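Local coordinates for protein Poly(A) ribonuclease POP2 (Saccharomyces cerevisiae, PDB 1UOC) that degrades mRNA poly(A) tails from the 3' end, as a probably catalytic nuclease subunit of the CCR4-NOT deadenylase complex, at residues Q101-E105 against G135-F141; P195-D199 against A276-I282. All coordinates share one frame; numbering follows the deposited sequence.

Contact 1: residues Q101-E105 against G135-F141; sequences QFNFE and GIDVFEF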
ATOM      1  N   GLN A 101      -9.217   4.986   3.959  1.00 27.68           N
ATOM      2  CA  GLN A 101      -8.115   5.901   4.170  1.00 29.26           C
ATOM      3  C   GLN A 101      -8.093   6.154   5.655  1.00 29.88           C
ATOM      4  O   GLN A 101      -8.929   6.885   6.176  1.00 29.68           O
ATOM      5  CB  GLN A 101      -8.294   7.228   3.438  1.00 29.51           C
ATOM      6  CG  GLN A 101      -7.058   8.125   3.605  1.00 30.98           C
ATOM      7  CD  GLN A 101      -7.117   9.391   2.771  1.00 28.33           C
ATOM      8  OE1 GLN A 101      -7.747  10.366   3.151  1.00 36.38           O
ATOM      9  NE2 GLN A 101      -6.460   9.372   1.629  1.00 30.75           N
ATOM     10  N   PHE A 102      -7.145   5.530   6.339  1.00 29.25           N
ATOM     11  CA  PHE A 102      -7.016   5.707   7.769  1.00 31.15           C
ATOM     12  C   PHE A 102      -6.221   6.982   8.049  1.00 33.22           C
ATOM     13  O   PHE A 102      -5.132   7.180   7.513  1.00 33.14           O
ATOM     14  CB  PHE A 102      -6.316   4.493   8.384  1.00 30.51           C
ATOM     15  CG  PHE A 102      -7.047   3.187   8.164  1.00 29.89           C
ATOM     16  CD1 PHE A 102      -6.852   2.448   6.997  1.00 28.20           C
ATOM     17  CD2 PHE A 102      -7.930   2.705   9.120  1.00 28.12           C
ATOM     18  CE1 PHE A 102      -7.526   1.246   6.788  1.00 27.05           C
ATOM     19  CE2 PHE A 102      -8.612   1.501   8.924  1.00 31.81           C
ATOM     20  CZ  PHE A 102      -8.408   0.771   7.751  1.00 28.12           C
ATOM     21  N   ASN A 103      -6.775   7.850   8.886  1.00 34.84           N
ATOM     22  CA  ASN A 103      -6.121   9.109   9.229  1.00 33.57           C
ATOM     23  C   ASN A 103      -5.605   8.998  10.667  1.00 34.55           C
ATOM     24  O   ASN A 103      -6.365   8.722  11.591  1.00 33.73           O
ATOM     25  CB  ASN A 103      -7.126  10.250   9.074  1.00 33.26           C
ATOM     26  CG  ASN A 103      -7.704  10.334   7.660  1.00 32.95           C
ATOM     27  OD1 ASN A 103      -8.794   9.825   7.383  1.00 34.91           O
ATOM     28  ND2 ASN A 103      -6.968  10.970   6.761  1.00 31.63           N
ATOM     29  N   PHE A 104      -4.303   9.188  10.855  1.00 35.30           N
ATOM     30  CA  PHE A 104      -3.717   9.038  12.180  1.00 37.60           C
ATOM     31  C   PHE A 104      -3.562  10.320  12.977  1.00 39.85           C
ATOM     32  O   PHE A 104      -3.530  11.424  12.418  1.00 42.05           O
ATOM     33  CB  PHE A 104      -2.365   8.334  12.077  1.00 36.59           C
ATOM     34  CG  PHE A 104      -2.453   6.952  11.510  1.00 36.22           C
ATOM     35  CD1 PHE A 104      -2.287   6.728  10.150  1.00 38.19           C
ATOM     36  CD2 PHE A 104      -2.734   5.868  12.335  1.00 37.93           C
ATOM     37  CE1 PHE A 104      -2.397   5.435   9.612  1.00 37.18           C
ATOM     38  CE2 PHE A 104      -2.849   4.576  11.811  1.00 37.83           C
ATOM     39  CZ  PHE A 104      -2.680   4.361  10.446  1.00 35.25           C
ATOM     40  N   GLU A 105      -3.457  10.164  14.291  1.00 41.64           N
ATOM     41  CA  GLU A 105      -3.309  11.309  15.174  1.00 47.74           C
ATOM     42  C   GLU A 105      -2.052  12.081  14.825  1.00 50.09           C
ATOM     43  O   GLU A 105      -1.037  11.501  14.451  1.00 51.01           O
ATOM     44  CB  GLU A 105      -3.266  10.866  16.641  1.00 48.82           C
ATOM     45  CG  GLU A 105      -1.980  10.197  17.089  1.00 53.45           C
ATOM     46  CD  GLU A 105      -2.138   9.508  18.443  1.00 55.27           C
ATOM     47  OE1 GLU A 105      -1.118   9.143  19.065  1.00 57.89           O
ATOM     48  OE2 GLU A 105      -3.293   9.325  18.879  1.00 55.98           O
ATOM     49  N   GLY A 135      -7.792  11.956  14.849  1.00 38.89           N
ATOM     50  CA  GLY A 135      -6.822  11.034  14.286  1.00 39.36           C
ATOM     51  C   GLY A 135      -6.740   9.763  15.094  1.00 37.65           C
ATOM     52  O   GLY A 135      -6.829   9.792  16.313  1.00 37.89           O
ATOM     53  N   ILE A 136      -6.559   8.640  14.419  1.00 37.65           N
ATOM     54  CA  ILE A 136      -6.499   7.378  15.125  1.00 37.01           C
ATOM     55  C   ILE A 136      -5.115   7.105  15.698  1.00 38.60           C
ATOM     56  O   ILE A 136      -4.094   7.607  15.185  1.00 36.83           O
ATOM     57  CB  ILE A 136      -6.917   6.199  14.219  1.00 35.50           C
ATOM     58  CG1 ILE A 136      -5.717   5.672  13.470  1.00 34.64           C
ATOM     59  CG2 ILE A 136      -7.978   6.636  13.219  1.00 35.18           C
ATOM     60  CD1 ILE A 136      -5.637   4.194  13.557  1.00 32.89           C
ATOM     61  N   ASP A 137      -5.085   6.308  16.764  1.00 37.65           N
ATOM     62  CA  ASP A 137      -3.834   5.951  17.422  1.00 40.10           C
ATOM     63  C   ASP A 137      -3.179   4.787  16.678  1.00 39.53           C
ATOM     64  O   ASP A 137      -3.792   3.730  16.492  1.00 39.92           O
ATOM     65  CB  ASP A 137      -4.117   5.596  18.889  1.00 43.09           C
ATOM     66  CG  ASP A 137      -2.899   5.067  19.604  1.00 45.07           C
ATOM     67  OD1 ASP A 137      -2.669   3.839  19.550  1.00 45.32           O
ATOM     68  OD2 ASP A 137      -2.167   5.880  20.211  1.00 49.24           O
ATOM     69  N   VAL A 138      -1.928   4.976  16.266  1.00 40.15           N
ATOM     70  CA  VAL A 138      -1.234   3.949  15.499  1.00 42.34           C
ATOM     71  C   VAL A 138      -1.097   2.578  16.155  1.00 42.54           C
ATOM     72  O   VAL A 138      -1.146   1.572  15.459  1.00 44.97           O
ATOM     73  CB  VAL A 138       0.166   4.438  15.007  1.00 42.41           C
ATOM     74  CG1 VAL A 138       1.216   4.258  16.083  1.00 45.37           C
ATOM     75  CG2 VAL A 138       0.560   3.674  13.756  1.00 44.83           C
ATOM     76  N   PHE A 139      -0.929   2.503  17.471  1.00 43.38           N
ATOM     77  CA  PHE A 139      -0.823   1.185  18.100  1.00 44.50           C
ATOM     78  C   PHE A 139      -2.163   0.441  18.018  1.00 43.69           C
ATOM     79  O   PHE A 139      -2.206  -0.760  17.746  1.00 43.64           O
ATOM     80  CB  PHE A 139      -0.410   1.289  19.573  1.00 47.69           C
ATOM     81  CG  PHE A 139      -0.392  -0.044  20.277  1.00 51.41           C
ATOM     82  CD1 PHE A 139       0.607  -0.974  20.003  1.00 53.74           C
ATOM     83  CD2 PHE A 139      -1.417  -0.405  21.156  1.00 53.60           C
ATOM     84  CE1 PHE A 139       0.587  -2.247  20.589  1.00 54.32           C
ATOM     85  CE2 PHE A 139      -1.444  -1.682  21.748  1.00 53.03           C
ATOM     86  CZ  PHE A 139      -0.444  -2.597  21.462  1.00 53.38           C
ATOM     87  N   GLU A 140      -3.251   1.164  18.265  1.00 40.93           N
ATOM     88  CA  GLU A 140      -4.592   0.593  18.223  1.00 41.11           C
ATOM     89  C   GLU A 140      -4.867   0.054  16.831  1.00 40.76           C
ATOM     90  O   GLU A 140      -5.461  -1.013  16.672  1.00 39.62           O
ATOM     91  CB  GLU A 140      -5.622   1.667  18.574  1.00 42.24           C
ATOM     92  CG  GLU A 140      -6.699   1.210  19.536  1.00 48.49           C
ATOM     93  CD  GLU A 140      -7.592   2.351  20.006  1.00 52.44           C
ATOM     94  OE1 GLU A 140      -7.062   3.321  20.597  1.00 52.45           O
ATOM     95  OE2 GLU A 140      -8.823   2.277  19.788  1.00 55.68           O
ATOM     96  N   PHE A 141      -4.428   0.813  15.825  1.00 39.31           N
ATOM     97  CA  PHE A 141      -4.599   0.435  14.429  1.00 37.35           C
ATOM     98  C   PHE A 141      -3.821  -0.834  14.129  1.00 38.18           C
ATOM     99  O   PHE A 141      -4.358  -1.765  13.534  1.00 37.95           O
ATOM    100  CB  PHE A 141      -4.105   1.553  13.495  1.00 33.40           C
ATOM    101  CG  PHE A 141      -4.014   1.141  12.042  1.00 30.64           C
ATOM    102  CD1 PHE A 141      -5.131   1.211  11.206  1.00 27.48           C
ATOM    103  CD2 PHE A 141      -2.821   0.624  11.525  1.00 29.02           C
ATOM    104  CE1 PHE A 141      -5.068   0.771   9.882  1.00 26.11           C
ATOM    105  CE2 PHE A 141      -2.747   0.182  10.206  1.00 27.82           C
ATOM    106  CZ  PHE A 141      -3.881   0.255   9.382  1.00 27.76           C
TER
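Ile136 is held by both of its backbone polar groups against the end of strand 99-103: Ile136 N gives a nearly straight bond to Asn103 O (2.8 Å, 178°), and Ile136 O accepts from Glu105 N (2.8 Å). The two bonds make a single beta bridge between Ile136 and Phe104, tying the sheet of this DEDD nuclease domain to the start of helix 138-146. That start is N-capped by Asp137, whose OD1 accepts from Glu140 N (3.0 Å) through its anti lone pair. The other carboxylate oxygen, Asp137 OD2, lies 3.6 Å from Glu105 OE1; the two acidic side chains run side by side with their carboxylate planes steeply inclined. With two like charges this close, each may discourage ionisation of the other, while the helix N-terminus probably favours charge on Asp137.

Beyond the bridge, Phe104 lies alongside Ile136 and reaches Val138 CG2 with its CE2 (4.0 Å). Outside the contact, its backbone O bonds His131 ND1. Phe102, Phe104 and Phe141 form an aromatic cluster between strand and helix, built from two successive edge-to-face pairs. A chi1 of 169° turns the Phe141 ring away from its own backbone N and out from the first helical turn toward the strand. Phe104 drives an edge at one face of it, planes 85° apart, with Phe104 CZ over the centre of the Phe141 ring, 3.8 Å above its plane. Phe141 in turn presents its own edge to Phe102, which also meets the ring of Phe28 from helix 24-34; here Phe141 CE1 sits over the centre of the Phe102 ring, 3.4 Å above its plane.

Contact 2: residues P195-D199 against A276-I282; sequences PNFYD and AKYQGVI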
ATOM      1  N   PRO A 195       3.074 -13.578   3.786  1.00 31.35           N
ATOM      2  CA  PRO A 195       3.551 -14.751   3.040  1.00 32.49           C
ATOM      3  C   PRO A 195       3.228 -14.748   1.547  1.00 33.95           C
ATOM      4  O   PRO A 195       3.701 -15.604   0.796  1.00 35.11           O
ATOM      5  CB  PRO A 195       2.886 -15.921   3.777  1.00 31.41           C
ATOM      6  CG  PRO A 195       1.600 -15.302   4.307  1.00 29.67           C
ATOM      7  CD  PRO A 195       2.071 -13.957   4.798  1.00 26.87           C
ATOM      8  N   ASN A 196       2.430 -13.783   1.112  1.00 34.35           N
ATOM      9  CA  ASN A 196       2.047 -13.717  -0.297  1.00 34.12           C
ATOM     10  C   ASN A 196       1.912 -12.254  -0.700  1.00 32.65           C
ATOM     11  O   ASN A 196       0.910 -11.613  -0.398  1.00 33.14           O
ATOM     12  CB  ASN A 196       0.713 -14.462  -0.481  1.00 36.32           C
ATOM     13  CG  ASN A 196       0.332 -14.653  -1.934  1.00 38.30           C
ATOM     14  OD1 ASN A 196       1.013 -14.181  -2.844  1.00 41.89           O
ATOM     15  ND2 ASN A 196      -0.776 -15.347  -2.157  1.00 41.57           N
ATOM     16  N   PHE A 197       2.918 -11.706  -1.370  1.00 32.49           N
ATOM     17  CA  PHE A 197       2.820 -10.309  -1.746  1.00 33.42           C
ATOM     18  C   PHE A 197       3.564  -9.940  -3.019  1.00 33.50           C
ATOM     19  O   PHE A 197       4.470 -10.643  -3.462  1.00 33.92           O
ATOM     20  CB  PHE A 197       3.271  -9.422  -0.571  1.00 33.88           C
ATOM     21  CG  PHE A 197       4.760  -9.198  -0.490  1.00 35.38           C
ATOM     22  CD1 PHE A 197       5.379  -8.264  -1.312  1.00 36.09           C
ATOM     23  CD2 PHE A 197       5.535  -9.898   0.427  1.00 37.61           C
ATOM     24  CE1 PHE A 197       6.746  -8.027  -1.228  1.00 38.78           C
ATOM     25  CE2 PHE A 197       6.909  -9.671   0.524  1.00 38.76           C
ATOM     26  CZ  PHE A 197       7.516  -8.732  -0.307  1.00 38.78           C
ATOM     27  N   TYR A 198       3.156  -8.833  -3.620  1.00 32.92           N
ATOM     28  CA  TYR A 198       3.791  -8.355  -4.840  1.00 35.03           C
ATOM     29  C   TYR A 198       4.086  -6.866  -4.814  1.00 34.31           C
ATOM     30  O   TYR A 198       3.336  -6.076  -4.249  1.00 34.37           O
ATOM     31  CB  TYR A 198       2.911  -8.624  -6.060  1.00 34.62           C
ATOM     32  CG  TYR A 198       2.744 -10.080  -6.401  1.00 36.49           C
ATOM     33  CD1 TYR A 198       1.832 -10.878  -5.713  1.00 35.51           C
ATOM     34  CD2 TYR A 198       3.516 -10.669  -7.406  1.00 35.21           C
ATOM     35  CE1 TYR A 198       1.694 -12.240  -6.020  1.00 38.55           C
ATOM     36  CE2 TYR A 198       3.386 -12.021  -7.718  1.00 36.10           C
ATOM     37  CZ  TYR A 198       2.476 -12.801  -7.024  1.00 38.26           C
ATOM     38  OH  TYR A 198       2.357 -14.137  -7.332  1.00 39.61           O
ATOM     39  N   ASP A 199       5.205  -6.496  -5.418  1.00 32.61           N
ATOM     40  CA  ASP A 199       5.562  -5.094  -5.537  1.00 35.10           C
ATOM     41  C   ASP A 199       5.204  -4.807  -6.996  1.00 36.46           C
ATOM     42  O   ASP A 199       5.931  -5.203  -7.914  1.00 35.74           O
ATOM     43  CB  ASP A 199       7.056  -4.868  -5.335  1.00 36.23           C
ATOM     44  CG  ASP A 199       7.411  -3.402  -5.344  1.00 39.36           C
ATOM     45  OD1 ASP A 199       6.775  -2.649  -6.114  1.00 40.51           O
ATOM     46  OD2 ASP A 199       8.322  -2.997  -4.590  1.00 41.81           O
ATOM     47  N   ALA A 276       4.280 -14.888 -10.461  1.00 42.16           N
ATOM     48  CA  ALA A 276       4.610 -15.509  -9.188  1.00 43.00           C
ATOM     49  C   ALA A 276       6.104 -15.568  -8.937  1.00 43.30           C
ATOM     50  O   ALA A 276       6.543 -15.546  -7.787  1.00 44.05           O
ATOM     51  CB  ALA A 276       4.019 -16.905  -9.123  1.00 41.03           C
ATOM     52  N   LYS A 277       6.881 -15.640 -10.008  1.00 43.38           N
ATOM     53  CA  LYS A 277       8.333 -15.701  -9.892  1.00 45.96           C
ATOM     54  C   LYS A 277       8.840 -14.540  -9.039  1.00 45.14           C
ATOM     55  O   LYS A 277       9.890 -14.631  -8.409  1.00 46.06           O
ATOM     56  CB  LYS A 277       8.964 -15.639 -11.283  1.00 48.31           C
ATOM     57  CG  LYS A 277      10.484 -15.732 -11.317  1.00 52.19           C
ATOM     58  CD  LYS A 277      10.984 -15.450 -12.735  1.00 56.06           C
ATOM     59  CE  LYS A 277      12.505 -15.441 -12.829  1.00 59.29           C
ATOM     60  NZ  LYS A 277      12.975 -14.879 -14.134  1.00 60.29           N
ATOM     61  N   TYR A 278       8.090 -13.446  -9.016  1.00 44.23           N
ATOM     62  CA  TYR A 278       8.491 -12.291  -8.227  1.00 43.88           C
ATOM     63  C   TYR A 278       7.706 -12.097  -6.933  1.00 41.29           C
ATOM     64  O   TYR A 278       7.786 -11.050  -6.299  1.00 41.88           O
ATOM     65  CB  TYR A 278       8.425 -11.025  -9.072  1.00 47.02           C
ATOM     66  CG  TYR A 278       9.597 -10.892 -10.004  1.00 47.90           C
ATOM     67  CD1 TYR A 278       9.662 -11.622 -11.188  1.00 48.94           C
ATOM     68  CD2 TYR A 278      10.668 -10.072  -9.674  1.00 49.49           C
ATOM     69  CE1 TYR A 278      10.778 -11.537 -12.021  1.00 51.40           C
ATOM     70  CE2 TYR A 278      11.782  -9.974 -10.494  1.00 52.32           C
ATOM     71  CZ  TYR A 278      11.836 -10.708 -11.664  1.00 51.98           C
ATOM     72  OH  TYR A 278      12.954 -10.614 -12.461  1.00 54.47           O
ATOM     73  N   GLN A 279       6.947 -13.106  -6.543  1.00 38.20           N
ATOM     74  CA  GLN A 279       6.206 -13.033  -5.292  1.00 38.66           C
ATOM     75  C   GLN A 279       7.246 -12.831  -4.197  1.00 36.73           C
ATOM     76  O   GLN A 279       8.348 -13.372  -4.279  1.00 36.18           O
ATOM     77  CB  GLN A 279       5.441 -14.348  -5.047  1.00 38.80           C
ATOM     78  CG  GLN A 279       4.547 -14.359  -3.821  1.00 37.73           C
ATOM     79  CD  GLN A 279       5.331 -14.424  -2.527  1.00 38.08           C
ATOM     80  OE1 GLN A 279       5.142 -13.598  -1.626  1.00 37.26           O
ATOM     81  NE2 GLN A 279       6.217 -15.412  -2.419  1.00 37.79           N
ATOM     82  N   GLY A 280       6.902 -12.038  -3.191  1.00 35.15           N
ATOM     83  CA  GLY A 280       7.796 -11.799  -2.070  1.00 35.59           C
ATOM     84  C   GLY A 280       9.091 -11.053  -2.336  1.00 36.78           C
ATOM     85  O   GLY A 280       9.887 -10.848  -1.421  1.00 37.20           O
ATOM     86  N   VAL A 281       9.303 -10.624  -3.573  1.00 37.84           N
ATOM     87  CA  VAL A 281      10.535  -9.923  -3.913  1.00 38.53           C
ATOM     88  C   VAL A 281      10.435  -8.441  -3.610  1.00 40.17           C
ATOM     89  O   VAL A 281       9.576  -7.742  -4.146  1.00 41.22           O
ATOM     90  CB  VAL A 281      10.896 -10.118  -5.408  1.00 37.02           C
ATOM     91  CG1 VAL A 281      12.136  -9.323  -5.755  1.00 31.60           C
ATOM     92  CG2 VAL A 281      11.133 -11.600  -5.690  1.00 33.74           C
ATOM     93  N   ILE A 282      11.322  -7.980  -2.738  1.00 42.59           N
ATOM     94  CA  ILE A 282      11.385  -6.585  -2.326  1.00 44.71           C
ATOM     95  C   ILE A 282      12.544  -5.888  -3.031  1.00 47.27           C
ATOM     96  O   ILE A 282      12.362  -4.927  -3.786  1.00 49.71           O
ATOM     97  CB  ILE A 282      11.683  -6.460  -0.823  1.00 44.86           C
ATOM     98  CG1 ILE A 282      10.652  -7.223  -0.003  1.00 46.53           C
ATOM     99  CG2 ILE A 282      11.709  -4.998  -0.419  1.00 47.01           C
ATOM    100  CD1 ILE A 282      10.982  -7.257   1.480  1.00 46.01           C
TER
HETATM  101  O   HOH W   1       7.547  -8.284  -5.591  1.00 28.44           O
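Phe197, Gln279 and Tyr198 carry this contact, in which the turn Tyr278-Val281 lies against strand 197-199. Bent at chi2 (-73°), the Gln279 side chain folds back so that its OE1 accepts from Phe197 N (2.9 Å), in the carbonyl plane and on a lone pair; this amide oxygen thus acts in place of a backbone carbonyl. One residue on, Gly280 N donates to Phe197 O (2.8 Å, 171°), so both backbone polar atoms of Phe197 are engaged by the turn.

The Phe197 ring slips over Gly280, whose CA makes a CH-pi contact 3.7 Å from the ring centroid, and Ile282 CG1 abuts the ring edge at Phe197 CZ (3.5 Å). Tyr198 instead lays a face over Gln279 CA, 4.2 Å from its centroid, while its OH end comes up to Ala276. A water accepting from Asp199 N (3.0 Å) donates to Tyr278 O, bridging strand and turn. Asp199 caps helix 200-207 with its OD1, which bonds Leu202 N, while OD2 accepts from Ala163 N. The backbone angles of Gln279 and Gly280, the latter with positive phi, are those of a type II beta turn, here docked on an outermost strand of the RNase D-type sheet.

Contact 1 closes before contact 2 opens along the chain, and their centres lie 27 Å apart on opposite sides of the chain's centre, with nearest atoms about 16 Å apart. Both use the same six-stranded mixed sheet: contact 1 at strand 99-103, next to the outermost strand 17-19, and contact 2 at the outermost strand 197-199. Strands 77-86, 40-48 and 157-160 lie between them. Strand 40-48 carries the predicted catalytic metal ligands Ser44 and Glu46, and helix 165-174 carries Asp166. Phe104 of contact 1 is about 8 Å from Glu46, and Asp199 of contact 2 about 8 Å from Asp166, between side chains; each contact thus comes near one predicted metal ligand.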